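Local structure of neutral ceramidase (Pseudomonas aeruginosa, 2ZWS) at residues N168-G173 with G417-R422; K550-T555 with Y618-N623; H97-P102 with P202-S207; E193-I198 with S232-F237. The protein hydrolyses the N-acyl linkage of ceramides to give sphingosine and a free fatty acid, and also runs the reverse synthesis, as a zinc-dependent secreted amidohydrolase. All blocks are in the same frame, centred on the assembly; numbering follows the deposited sequence. Where two conformers were deposited one is given.

Contact 1 of 4, residues N168-G173 with G417-R422; sequences NPDIAG and GVRIRR. Unlike the reference sequence in segment 168-173: Ala172 (reference Val).
Asp170 has CG lodged between its backbone N and carbonyl carbon (chi1 64°), while Arg419 holds CG anti to the carbonyl carbon and then runs extended to NE, and these torsions bring carboxylate and guanidinium together. They build a surface salt-bridge network, Asp170 with Arg419 and Arg422, that ties the loop between helix 162-165 and strand 181-189 to helix 414-428. The two arginines lie three residues apart and so reach the loop from the same side of the helix. In the conformer described, Arg422 NH1 makes the longer salt bridge, 3.5 Å from Asp170 OD2, and Val418 CG1 lies over one face of its guanidinium. Asn168 OD1 also lies near Arg419 NH1, but at a poor angle; it bonds instead to Thr451, and Arg419 NH1 has a second charged partner in Glu453. Arg419 grips Asp170 side-on, one nitrogen to each oxygen, with the two flat groups turned 54° apart. Its NE donates to Asp170 OD2 at 3.1 Å, on the syn side but tilted out of the carboxylate plane, and its NH1 to Asp170 OD1 at 3.2 Å with a straighter N-H...O angle of 162°, arriving from above that plane.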
loop_
_atom_site.group_PDB
_atom_site.type_symbol
_atom_site.label_atom_id
_atom_site.label_comp_id
_atom_site.label_asym_id
_atom_site.label_seq_id
_atom_site.Cartn_x
_atom_site.Cartn_y
_atom_site.Cartn_z
ATOM N N ASN A 168 5.803 -24.350 -14.199
ATOM C CA ASN A 168 7.017 -23.734 -14.739
ATOM C C ASN A 168 8.159 -24.743 -14.791
ATOM O O ASN A 168 8.354 -25.494 -13.840
ATOM C CB ASN A 168 7.440 -22.537 -13.890
ATOM C CG ASN A 168 6.410 -21.412 -13.917
ATOM O OD1 ASN A 168 6.127 -20.830 -14.967
ATOM N ND2 ASN A 168 5.834 -21.124 -12.755
ATOM N N PRO A 169 8.917 -24.763 -15.903
ATOM C CA PRO A 169 10.038 -25.709 -16.023
ATOM C C PRO A 169 11.302 -25.263 -15.293
ATOM O O PRO A 169 12.275 -26.017 -15.225
ATOM C CB PRO A 169 10.313 -25.721 -17.529
ATOM C CG PRO A 169 9.910 -24.380 -17.993
ATOM C CD PRO A 169 8.753 -23.942 -17.116
ATOM N N ASP A 170 11.287 -24.046 -14.751
ATOM C CA ASP A 170 12.495 -23.388 -14.266
ATOM C C ASP A 170 12.408 -22.931 -12.799
ATOM O O ASP A 170 12.739 -21.783 -12.488
ATOM C CB ASP A 170 12.809 -22.181 -15.173
ATOM C CG ASP A 170 11.716 -21.074 -15.116
ATOM O OD1 ASP A 170 10.517 -21.382 -14.921
ATOM O OD2 ASP A 170 12.070 -19.887 -15.295
ATOM N N ILE A 171 12.017 -23.823 -11.894
ATOM C CA ILE A 171 11.762 -23.405 -10.507
ATOM C C ILE A 171 12.809 -23.805 -9.466
ATOM O O ILE A 171 12.499 -23.857 -8.279
ATOM C CB ILE A 171 10.346 -23.802 -10.014
ATOM C CG1 ILE A 171 10.186 -25.329 -9.895
ATOM C CG2 ILE A 171 9.293 -23.219 -10.919
ATOM C CD1 ILE A 171 8.954 -25.766 -9.113
ATOM N N ALA A 172 14.035 -24.101 -9.896
ATOM C CA ALA A 172 15.104 -24.371 -8.926
ATOM C C ALA A 172 15.303 -23.168 -8.009
ATOM O O ALA A 172 15.398 -22.038 -8.477
ATOM C CB ALA A 172 16.408 -24.713 -9.629
ATOM N N GLY A 173 15.344 -23.425 -6.702
ATOM C CA GLY A 173 15.428 -22.362 -5.697
ATOM C C GLY A 173 14.052 -21.854 -5.270
ATOM O O GLY A 173 13.958 -21.041 -4.360
ATOM N N GLY A 417 8.080 -12.536 -11.861
ATOM C CA GLY A 417 9.037 -11.525 -11.400
ATOM C C GLY A 417 10.475 -12.004 -11.483
ATOM O O GLY A 417 11.377 -11.274 -11.944
ATOM N N VAL A 418 10.698 -13.245 -11.043
ATOM C CA VAL A 418 12.047 -13.823 -11.090
ATOM C C VAL A 418 12.608 -13.856 -12.520
ATOM O O VAL A 418 13.767 -13.534 -12.738
ATOM C CB VAL A 418 12.118 -15.231 -10.432
ATOM C CG1 VAL A 418 13.479 -15.883 -10.705
ATOM C CG2 VAL A 418 11.884 -15.106 -8.939
ATOM N N ARG A 419 11.790 -14.249 -13.489
ATOM C CA ARG A 419 12.273 -14.277 -14.882
ATOM C C ARG A 419 12.713 -12.876 -15.362
ATOM O O ARG A 419 13.720 -12.722 -16.072
ATOM C CB ARG A 419 11.215 -14.850 -15.816
ATOM C CG ARG A 419 11.172 -16.379 -15.775
ATOM C CD ARG A 419 10.174 -16.851 -16.793
ATOM N NE ARG A 419 9.754 -18.221 -16.537
ATOM C CZ ARG A 419 8.779 -18.810 -17.215
ATOM N NH1 ARG A 419 8.432 -20.070 -16.930
ATOM N NH2 ARG A 419 8.162 -18.139 -18.183
ATOM N N ILE A 420 11.964 -11.856 -14.959
ATOM C CA ILE A 420 12.306 -10.488 -15.357
ATOM C C ILE A 420 13.588 -10.038 -14.658
ATOM O O ILE A 420 14.486 -9.503 -15.289
ATOM C CB ILE A 420 11.150 -9.520 -15.099
ATOM C CG1 ILE A 420 9.956 -9.918 -15.983
ATOM C CG2 ILE A 420 11.588 -8.090 -15.402
ATOM C CD1 ILE A 420 8.675 -9.133 -15.727
ATOM N N ARG A 421 13.689 -10.322 -13.364
ATOM C CA ARG A 421 14.887 -10.028 -12.599
ATOM C C ARG A 421 16.134 -10.632 -13.252
ATOM O O ARG A 421 17.140 -9.942 -13.442
ATOM C CB ARG A 421 14.722 -10.591 -11.198
ATOM C CG ARG A 421 15.170 -9.664 -10.109
ATOM C CD ARG A 421 15.241 -10.448 -8.825
ATOM N NE ARG A 421 13.947 -10.992 -8.436
ATOM C CZ ARG A 421 13.768 -11.921 -7.489
ATOM N NH1 ARG A 421 14.803 -12.461 -6.838
ATOM N NH2 ARG A 421 12.532 -12.309 -7.185
ATOM N N ARG A 422 16.057 -11.916 -13.599
ATOM C CA ARG A 422 17.162 -12.638 -14.255
ATOM C C ARG A 422 17.554 -11.980 -15.567
ATOM O O ARG A 422 18.737 -11.829 -15.878
ATOM C CB ARG A 422 16.769 -14.084 -14.544
ATOM C CG ARG A 422 16.738 -14.982 -13.332
ATOM C CD ARG A 422 16.148 -16.340 -13.667
ATOM N NE ARG A 422 16.183 -17.178 -12.480
ATOM C CZ ARG A 422 15.484 -18.291 -12.308
ATOM N NH1 ARG A 422 14.652 -18.726 -13.247
ATOM N NH2 ARG A 422 15.615 -18.955 -11.170
#

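Contact 2 of 4, residues K550-T555 with Y618-N623; sequences KNDLRT and YGNAKN
Asn620 OD1 is gripped by Arg554 NH2, 3.0 Å away, and lies 2.7 Å from a water that is also 2.8 Å from Asp552 O. The arginine N-H comes from within its own guanidinium plane and meets the amide oxygen somewhat tilted from the carbonyl plane, and the guanidinium and amide planes are 29° apart. Asp552 crosses Asn620 obliquely, its CB 3.3 Å from Asn620 OD1, with carboxylate and amide planes close to parallel. A bend at chi3 (68°) swings NE of Arg554 out of line with the chain, and one face of the guanidinium rests on Tyr618 CB, offset toward the rim. NH2 is shared with Glu631 in a salt bridge, and NE donates to Thr558 O.

The loop between strands 539-545 and 560-566 here runs beside strand 611-622 of the C-terminal beta-sandwich, roughly antiparallel to it, and the strand enters the region 620-646 required for correct folding and localization. An Asx turn shapes the loop: Asp552 OD1 accepts from Arg554 N at 2.8 Å through its anti lone pair.

Further along, Asn551 ND2 donates to Asn620 O at 3.1 Å, nearly straight (163°) but from well above the carbonyl plane. The same nitrogen also bonds to Asp515, whose carboxylate accepts from Lys622 N as well. On the other branch of the amide, Asn551 OD1 touches Lys622 CB at 3.6 Å, the lysine chain crossing it at about a right angle before its NZ reaches Val512 O.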
loop_
_atom_site.group_PDB
_atom_site.type_symbol
_atom_site.label_atom_id
_atom_site.label_comp_id
_atom_site.label_asym_id
_atom_site.label_seq_id
_atom_site.Cartn_x
_atom_site.Cartn_y
_atom_site.Cartn_z
ATOM N N LYS A 550 -16.543 10.898 7.981
ATOM C CA LYS A 550 -16.446 11.435 6.594
ATOM C C LYS A 550 -16.374 12.958 6.587
ATOM O O LYS A 550 -15.910 13.555 5.607
ATOM C CB LYS A 550 -17.620 11.023 5.694
ATOM C CG LYS A 550 -17.487 9.673 5.047
ATOM C CD LYS A 550 -18.750 9.319 4.217
ATOM C CE LYS A 550 -18.499 8.028 3.485
ATOM N NZ LYS A 550 -19.661 7.620 2.664
ATOM N N ASN A 551 -16.825 13.586 7.666
ATOM C CA ASN A 551 -16.806 15.060 7.732
ATOM C C ASN A 551 -15.390 15.651 7.734
ATOM O O ASN A 551 -15.183 16.738 7.213
ATOM C CB ASN A 551 -17.529 15.566 8.977
ATOM C CG ASN A 551 -19.022 15.350 8.925
ATOM O OD1 ASN A 551 -19.674 15.463 7.862
ATOM N ND2 ASN A 551 -19.583 15.015 10.072
ATOM N N ASP A 552 -14.429 14.932 8.320
ATOM C CA ASP A 552 -13.041 15.393 8.400
ATOM C C ASP A 552 -12.164 14.163 8.663
ATOM O O ASP A 552 -12.380 13.446 9.633
ATOM C CB ASP A 552 -12.877 16.445 9.500
ATOM C CG ASP A 552 -11.563 17.206 9.408
ATOM O OD1 ASP A 552 -10.484 16.578 9.295
ATOM O OD2 ASP A 552 -11.607 18.461 9.432
ATOM N N LEU A 553 -11.167 13.932 7.815
ATOM C CA LEU A 553 -10.268 12.758 7.968
ATOM C C LEU A 553 -9.319 12.877 9.131
ATOM O O LEU A 553 -8.639 11.908 9.505
ATOM C CB LEU A 553 -9.430 12.590 6.712
ATOM C CG LEU A 553 -10.220 12.564 5.419
ATOM C CD1 LEU A 553 -9.298 12.316 4.234
ATOM C CD2 LEU A 553 -11.235 11.508 5.471
ATOM N N ARG A 554 -9.237 14.091 9.670
ATOM C CA ARG A 554 -8.324 14.395 10.765
ATOM C C ARG A 554 -6.865 14.041 10.406
ATOM O O ARG A 554 -6.124 13.450 11.184
ATOM C CB ARG A 554 -8.804 13.758 12.078
ATOM C CG ARG A 554 -10.209 14.271 12.446
ATOM C CD ARG A 554 -10.535 14.166 13.917
ATOM N NE ARG A 554 -9.733 15.069 14.746
ATOM C CZ ARG A 554 -9.976 16.368 14.911
ATOM N NH1 ARG A 554 -9.172 17.078 15.694
ATOM N NH2 ARG A 554 -10.999 16.948 14.283
ATOM N N THR A 555 -6.513 14.422 9.183
ATOM C CA THR A 555 -5.216 14.172 8.589
ATOM C C THR A 555 -4.132 14.824 9.477
ATOM O O THR A 555 -4.244 16.032 9.846
ATOM C CB THR A 555 -5.225 14.747 7.172
ATOM O OG1 THR A 555 -6.262 14.120 6.385
ATOM C CG2 THR A 555 -3.855 14.617 6.489
ATOM N N TYR A 618 -11.740 13.370 19.667
ATOM C CA TYR A 618 -11.922 14.486 18.735
ATOM C C TYR A 618 -12.705 13.982 17.533
ATOM O O TYR A 618 -12.373 12.921 17.003
ATOM C CB TYR A 618 -10.567 14.982 18.232
ATOM C CG TYR A 618 -9.584 15.437 19.267
ATOM C CD1 TYR A 618 -9.436 16.794 19.537
ATOM C CD2 TYR A 618 -8.769 14.539 19.952
ATOM C CE1 TYR A 618 -8.509 17.237 20.464
ATOM C CE2 TYR A 618 -7.835 14.966 20.884
ATOM C CZ TYR A 618 -7.723 16.329 21.140
ATOM O OH TYR A 618 -6.794 16.799 22.056
ATOM N N GLY A 619 -13.722 14.725 17.101
ATOM C CA GLY A 619 -14.523 14.375 15.926
ATOM C C GLY A 619 -15.067 15.627 15.249
ATOM O O GLY A 619 -14.664 16.744 15.591
ATOM N N ASN A 620 -15.971 15.445 14.296
ATOM C CA ASN A 620 -16.549 16.559 13.547
ATOM C C ASN A 620 -17.988 16.239 13.228
ATOM O O ASN A 620 -18.326 15.079 12.952
ATOM C CB ASN A 620 -15.752 16.834 12.248
ATOM C CG ASN A 620 -14.294 17.160 12.520
ATOM O OD1 ASN A 620 -13.484 16.249 12.726
ATOM N ND2 ASN A 620 -13.946 18.468 12.558
ATOM N N ALA A 621 -18.841 17.259 13.276
ATOM C CA ALA A 621 -20.267 17.076 13.015
ATOM C C ALA A 621 -20.792 18.033 11.946
ATOM O O ALA A 621 -20.306 19.156 11.839
ATOM C CB ALA A 621 -21.056 17.247 14.305
ATOM N N LYS A 622 -21.773 17.587 11.157
ATOM C CA LYS A 622 -22.350 18.395 10.065
ATOM C C LYS A 622 -23.784 18.858 10.410
ATOM O O LYS A 622 -24.630 18.042 10.816
ATOM C CB LYS A 622 -22.396 17.577 8.766
ATOM C CG LYS A 622 -22.885 18.363 7.521
ATOM C CD LYS A 622 -23.061 17.412 6.335
ATOM C CE LYS A 622 -23.633 18.126 5.132
ATOM N NZ LYS A 622 -23.526 17.277 3.895
ATOM N N ASN A 623 -24.050 20.160 10.245
ATOM C CA ASN A 623 -25.404 20.727 10.459
ATOM C C ASN A 623 -26.262 20.547 9.201
ATOM O O ASN A 623 -25.828 20.919 8.111
ATOM C CB ASN A 623 -25.262 22.212 10.773
ATOM C CG ASN A 623 -26.596 22.882 11.164
ATOM O OD1 ASN A 623 -27.473 23.133 10.323
ATOM N ND2 ASN A 623 -26.724 23.202 12.444
HETATM O O HOH W 1 -14.255 13.848 11.649
#

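Contact 3 of 4, residues H97-P102 with P202-S207; sequences HTHSGP and PVHSTS. With ZN (zinc ion), chain B.
Metal coordination dominates this contact: His97 NE2 and His204 NE2 both bind the zinc ion, at 2.2 Å and 2.1 Å, and a water adds a further ligand at 2.1 Å. Glu411 and Tyr448 supply the remaining protein ligands of this active-site zinc centre. His204 NE2 lies at the edge of the His97 ring, and the two ring planes are inclined at 63°.

Among hydrogen bonds, those of the second shell fix the rings. His97 ND1 is tied to Gly64 O and His204 ND1 to Leu249 O, leaving each NE2 for the metal. His99 does not bind zinc; its ND1 donates to His97 O at 2.8 Å from within its ring plane, and its NE2 meets the zinc-bound water at 2.7 Å. Between the backbones, His99 N donates to Ser205 O in a long, bent bond of 3.3 Å, and Thr98 CA adds a CH...O contact to that oxygen. An ST turn, Ser100 N to Thr98 OG1, follows, Thr98 OG1 itself being hydrogen-bonded to Ser216 O.

Apolar packing meets the same ring: Thr206 CG2 sits over the centre of one face of the His99 ring in a CH-pi contact, 3.4 Å from the centroid. His99 CE1 in turn lies over the His97 ring.

Bound between zinc and His99, the water would be expected to be polarised by the metal, and His99, anchored through ND1, probably helps to orient it.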
loop_
_atom_site.group_PDB
_atom_site.type_symbol
_atom_site.label_atom_id
_atom_site.label_comp_id
_atom_site.label_asym_id
_atom_site.label_seq_id
_atom_site.Cartn_x
_atom_site.Cartn_y
_atom_site.Cartn_z
ATOM N N HIS A 97 0.084 -3.100 -0.592
ATOM C CA HIS A 97 -1.013 -4.037 -0.938
ATOM C C HIS A 97 -1.823 -4.463 0.282
ATOM O O HIS A 97 -2.391 -5.557 0.330
ATOM C CB HIS A 97 -0.487 -5.232 -1.718
ATOM C CG HIS A 97 -1.519 -5.960 -2.507
ATOM N ND1 HIS A 97 -2.519 -5.321 -3.210
ATOM C CD2 HIS A 97 -1.616 -7.284 -2.816
ATOM C CE1 HIS A 97 -3.230 -6.237 -3.866
ATOM N NE2 HIS A 97 -2.695 -7.431 -3.653
ATOM N N THR A 98 -1.902 -3.590 1.282
ATOM C CA THR A 98 -2.892 -3.805 2.348
ATOM C C THR A 98 -4.298 -3.860 1.762
ATOM O O THR A 98 -4.624 -3.065 0.860
ATOM C CB THR A 98 -2.828 -2.717 3.455
ATOM O OG1 THR A 98 -3.912 -2.895 4.372
ATOM C CG2 THR A 98 -2.888 -1.302 2.882
ATOM N N HIS A 99 -5.141 -4.734 2.315
ATOM C CA HIS A 99 -6.519 -4.849 1.851
ATOM C C HIS A 99 -7.491 -4.201 2.836
ATOM O O HIS A 99 -8.692 -4.449 2.750
ATOM C CB HIS A 99 -6.854 -6.324 1.630
ATOM C CG HIS A 99 -6.193 -6.915 0.427
ATOM N ND1 HIS A 99 -4.842 -6.797 0.181
ATOM C CD2 HIS A 99 -6.695 -7.645 -0.592
ATOM C CE1 HIS A 99 -4.543 -7.431 -0.941
ATOM N NE2 HIS A 99 -5.657 -7.923 -1.444
ATOM N N SER A 100 -6.977 -3.345 3.717
ATOM C CA SER A 100 -7.796 -2.767 4.778
ATOM C C SER A 100 -7.839 -1.263 4.763
ATOM O O SER A 100 -7.958 -0.650 5.830
ATOM C CB SER A 100 -7.291 -3.228 6.143
ATOM O OG SER A 100 -7.432 -4.648 6.247
ATOM N N GLY A 101 -7.751 -0.671 3.566
ATOM C CA GLY A 101 -7.995 0.785 3.436
ATOM C C GLY A 101 -9.258 1.075 2.639
ATOM O O GLY A 101 -9.737 0.220 1.897
ATOM N N PRO A 102 -9.800 2.293 2.789
ATOM C CA PRO A 102 -10.946 2.738 1.981
ATOM C C PRO A 102 -10.592 2.778 0.495
ATOM O O PRO A 102 -9.498 3.218 0.130
ATOM C CB PRO A 102 -11.237 4.147 2.535
ATOM C CG PRO A 102 -9.951 4.604 3.133
ATOM C CD PRO A 102 -9.305 3.349 3.696
ATOM N N PRO A 202 8.138 -10.395 -0.756
ATOM C CA PRO A 202 6.763 -10.578 -1.260
ATOM C C PRO A 202 5.872 -11.409 -0.354
ATOM O O PRO A 202 6.180 -12.570 -0.061
ATOM C CB PRO A 202 6.973 -11.304 -2.600
ATOM C CG PRO A 202 8.257 -12.144 -2.351
ATOM C CD PRO A 202 9.081 -11.407 -1.287
ATOM N N VAL A 203 4.748 -10.826 0.053
ATOM C CA VAL A 203 3.698 -11.553 0.770
ATOM C C VAL A 203 2.453 -10.674 0.771
ATOM O O VAL A 203 2.560 -9.497 1.110
ATOM C CB VAL A 203 4.126 -11.955 2.228
ATOM C CG1 VAL A 203 4.465 -10.712 3.124
ATOM C CG2 VAL A 203 3.059 -12.870 2.870
ATOM N N HIS A 204 1.309 -11.225 0.360
ATOM C CA HIS A 204 0.065 -10.445 0.430
ATOM C C HIS A 204 -0.166 -9.872 1.827
ATOM O O HIS A 204 -0.016 -10.567 2.833
ATOM C CB HIS A 204 -1.164 -11.252 -0.007
ATOM C CG HIS A 204 -1.505 -11.083 -1.450
ATOM N ND1 HIS A 204 -0.745 -11.635 -2.466
ATOM C CD2 HIS A 204 -2.524 -10.419 -2.050
ATOM C CE1 HIS A 204 -1.277 -11.288 -3.630
ATOM N NE2 HIS A 204 -2.349 -10.543 -3.401
ATOM N N SER A 205 -0.564 -8.605 1.854
ATOM C CA SER A 205 -0.882 -7.933 3.096
ATOM C C SER A 205 -2.379 -8.087 3.395
ATOM O O SER A 205 -3.168 -7.114 3.381
ATOM C CB SER A 205 -0.451 -6.458 3.018
ATOM O OG SER A 205 0.973 -6.404 3.016
ATOM N N THR A 206 -2.741 -9.326 3.711
ATOM C CA THR A 206 -4.145 -9.741 3.812
ATOM C C THR A 206 -4.382 -10.447 5.140
ATOM O O THR A 206 -5.303 -11.246 5.273
ATOM C CB THR A 206 -4.504 -10.731 2.681
ATOM O OG1 THR A 206 -3.516 -11.777 2.643
ATOM C CG2 THR A 206 -4.544 -10.048 1.321
ATOM N N SER A 207 -3.526 -10.190 6.131
ATOM C CA SER A 207 -3.758 -10.785 7.449
ATOM C C SER A 207 -5.082 -10.335 8.068
ATOM O O SER A 207 -5.715 -11.102 8.785
ATOM C CB SER A 207 -2.596 -10.466 8.391
ATOM O OG SER A 207 -1.401 -11.062 7.905
HETATM ZN ZN ZN B . -3.305 -9.211 -4.732
HETATM O O HOH W 2 -5.254 -8.966 -3.949
#

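Contact 4 of 4, residues E193-I198 with S232-F237; sequences ELAGAI and SRKSGF
Phe237 lays its ring against the backbone of strand 194-200 where Ala195 and Gly196 form a classic beta bulge opposite Phe187. Gly196 CA sits over one face of the ring in a CH-pi contact, 3.9 Å from the centroid and offset toward the rim. The edge of the ring meets Leu194 O, 3.4 Å from Phe237 CE2, while Leu194 CD2 packs against Phe237 CZ at 3.7 Å. With CG of Phe237 anti to the backbone N (chi1 -162°), the ring is set beside the bulge. The backbones also touch, Phe237 CA making a CH...O contact with Ala195 O. In the conformer described, a cis peptide bond precedes Gly236.

Lys234 stretches its aliphatic chain over the start of the strand. Its CB touches Glu193 OE1 and its CD lies 3.5 Å from Leu194 O, yet the charged ends of Glu193 and Lys234 do not meet. The chain bends at the last torsion (chi4 -71°), which sets NZ near Ala195, where it donates to a water at 2.7 Å. That water donates in turn to Ala195 O at 2.8 Å. A second water donates to Leu194 O and bonds to Ser232 OG, which accepts from Lys234 N in an ST turn.

Ser232 directly follows helix 218-231, and Phe237 leads into strand 238-242, which pairs in parallel with 194-200; the contact thus lies in the beta-alpha-beta connection between these neighbours, with Trp227 of the helix meeting both Phe237 and Leu194.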
loop_
_atom_site.group_PDB
_atom_site.type_symbol
_atom_site.label_atom_id
_atom_site.label_comp_id
_atom_site.label_asym_id
_atom_site.label_seq_id
_atom_site.Cartn_x
_atom_site.Cartn_y
_atom_site.Cartn_z
ATOM N N GLU A 193 24.703 5.909 12.383
ATOM C CA GLU A 193 23.579 5.302 12.985
ATOM C C GLU A 193 22.549 5.067 11.886
ATOM O O GLU A 193 22.466 5.833 10.943
ATOM C CB GLU A 193 23.024 6.256 14.017
ATOM C CG GLU A 193 21.880 5.661 14.804
ATOM C CD GLU A 193 21.545 6.446 16.046
ATOM O OE1 GLU A 193 20.758 5.907 16.857
ATOM O OE2 GLU A 193 22.067 7.584 16.221
ATOM N N LEU A 194 21.806 3.979 12.008
ATOM C CA LEU A 194 20.736 3.681 11.072
ATOM C C LEU A 194 19.594 4.692 11.195
ATOM O O LEU A 194 18.935 4.774 12.225
ATOM C CB LEU A 194 20.238 2.253 11.288
ATOM C CG LEU A 194 19.270 1.742 10.214
ATOM C CD1 LEU A 194 19.909 1.595 8.839
ATOM C CD2 LEU A 194 18.626 0.425 10.619
ATOM N N ALA A 195 19.348 5.419 10.113
ATOM C CA ALA A 195 18.305 6.455 10.090
ATOM C C ALA A 195 16.975 5.988 9.470
ATOM O O ALA A 195 15.916 6.563 9.740
ATOM C CB ALA A 195 18.814 7.667 9.334
ATOM N N GLY A 196 17.038 4.972 8.613
ATOM C CA GLY A 196 15.813 4.451 8.008
ATOM C C GLY A 196 16.197 3.273 7.138
ATOM O O GLY A 196 17.397 2.968 6.967
ATOM N N ALA A 197 15.186 2.625 6.560
ATOM C CA ALA A 197 15.416 1.427 5.770
ATOM C C ALA A 197 14.215 1.115 4.910
ATOM O O ALA A 197 13.078 1.394 5.291
ATOM C CB ALA A 197 15.742 0.245 6.674
ATOM N N ILE A 198 14.485 0.483 3.779
ATOM C CA ILE A 198 13.430 -0.093 2.938
ATOM C C ILE A 198 13.692 -1.601 2.845
ATOM O O ILE A 198 14.789 -2.020 2.454
ATOM C CB ILE A 198 13.419 0.503 1.500
ATOM C CG1 ILE A 198 13.343 2.050 1.517
ATOM C CG2 ILE A 198 12.291 -0.147 0.665
ATOM C CD1 ILE A 198 13.799 2.671 0.194
ATOM N N SER A 232 13.490 1.371 17.117
ATOM C CA SER A 232 14.392 2.555 17.049
ATOM C C SER A 232 13.918 3.396 18.261
ATOM O O SER A 232 12.878 3.963 18.203
ATOM C CB SER A 232 14.174 3.255 15.706
ATOM O OG SER A 232 15.201 4.183 15.453
ATOM N N ARG A 233 14.632 3.553 19.371
ATOM C CA ARG A 233 15.563 4.607 19.774
ATOM C C ARG A 233 15.837 5.973 19.114
ATOM O O ARG A 233 15.860 6.982 19.823
ATOM C CB ARG A 233 16.736 4.052 20.586
ATOM C CG ARG A 233 16.273 2.948 21.517
ATOM C CD ARG A 233 17.402 2.431 22.410
ATOM N NE ARG A 233 17.221 1.020 22.737
ATOM C CZ ARG A 233 16.381 0.545 23.658
ATOM N NH1 ARG A 233 16.311 -0.762 23.866
ATOM N NH2 ARG A 233 15.598 1.365 24.358
ATOM N N LYS A 234 16.027 6.019 17.801
ATOM C CA LYS A 234 16.321 7.273 17.116
ATOM C C LYS A 234 15.042 7.873 16.536
ATOM O O LYS A 234 14.177 7.135 16.083
ATOM C CB LYS A 234 17.300 6.994 15.969
ATOM C CG LYS A 234 17.751 8.225 15.189
ATOM C CD LYS A 234 18.433 7.818 13.906
ATOM C CE LYS A 234 19.134 8.989 13.257
ATOM N NZ LYS A 234 18.179 9.974 12.671
ATOM N N SER A 235 14.936 9.199 16.557
ATOM C CA SER A 235 13.884 9.903 15.795
ATOM C C SER A 235 14.478 10.746 14.652
ATOM O O SER A 235 15.599 11.268 14.774
ATOM C CB SER A 235 13.039 10.774 16.734
ATOM O OG SER A 235 13.837 11.735 17.400
ATOM N N GLY A 236 13.768 10.871 13.528
ATOM C CA GLY A 236 12.537 10.132 13.242
ATOM C C GLY A 236 12.811 9.015 12.237
ATOM O O GLY A 236 13.002 9.255 11.030
ATOM N N PHE A 237 12.825 7.791 12.747
ATOM C CA PHE A 237 13.128 6.624 11.931
ATOM C C PHE A 237 11.999 6.405 10.940
ATOM O O PHE A 237 10.807 6.531 11.299
ATOM C CB PHE A 237 13.252 5.397 12.816
ATOM C CG PHE A 237 13.954 4.274 12.154
ATOM C CD1 PHE A 237 13.257 3.209 11.571
ATOM C CD2 PHE A 237 15.343 4.281 12.093
ATOM C CE1 PHE A 237 13.944 2.172 10.925
ATOM C CE2 PHE A 237 16.022 3.253 11.476
ATOM C CZ PHE A 237 15.332 2.190 10.896
HETATM O O HOH W 3 17.741 3.382 14.405
HETATM O O HOH W 4 16.144 8.838 11.303
#

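Overall arrangement
Contacts 1, 3 and 4 belong to the N-terminal catalytic part of the chain, whereas contact 2 lies in the C-terminal beta-sandwich, about 49 Å from contact 1 between centres and on the opposite side of the chain's centre. Contact 3 is nearest the middle and largely buried, and its polar groups serve a metal. Contact 2 is buried too, but joins a guanidinium to a side-chain amide and another amide to a backbone carbonyl, with a water between. Contact 1, at the surface, relies on charge, and contact 4, partly buried, on an aromatic ring and bridging waters. Strand 194-200 links contacts 3 and 4: it forms one side of contact 4 and runs on into the zinc-binding loop of contact 3.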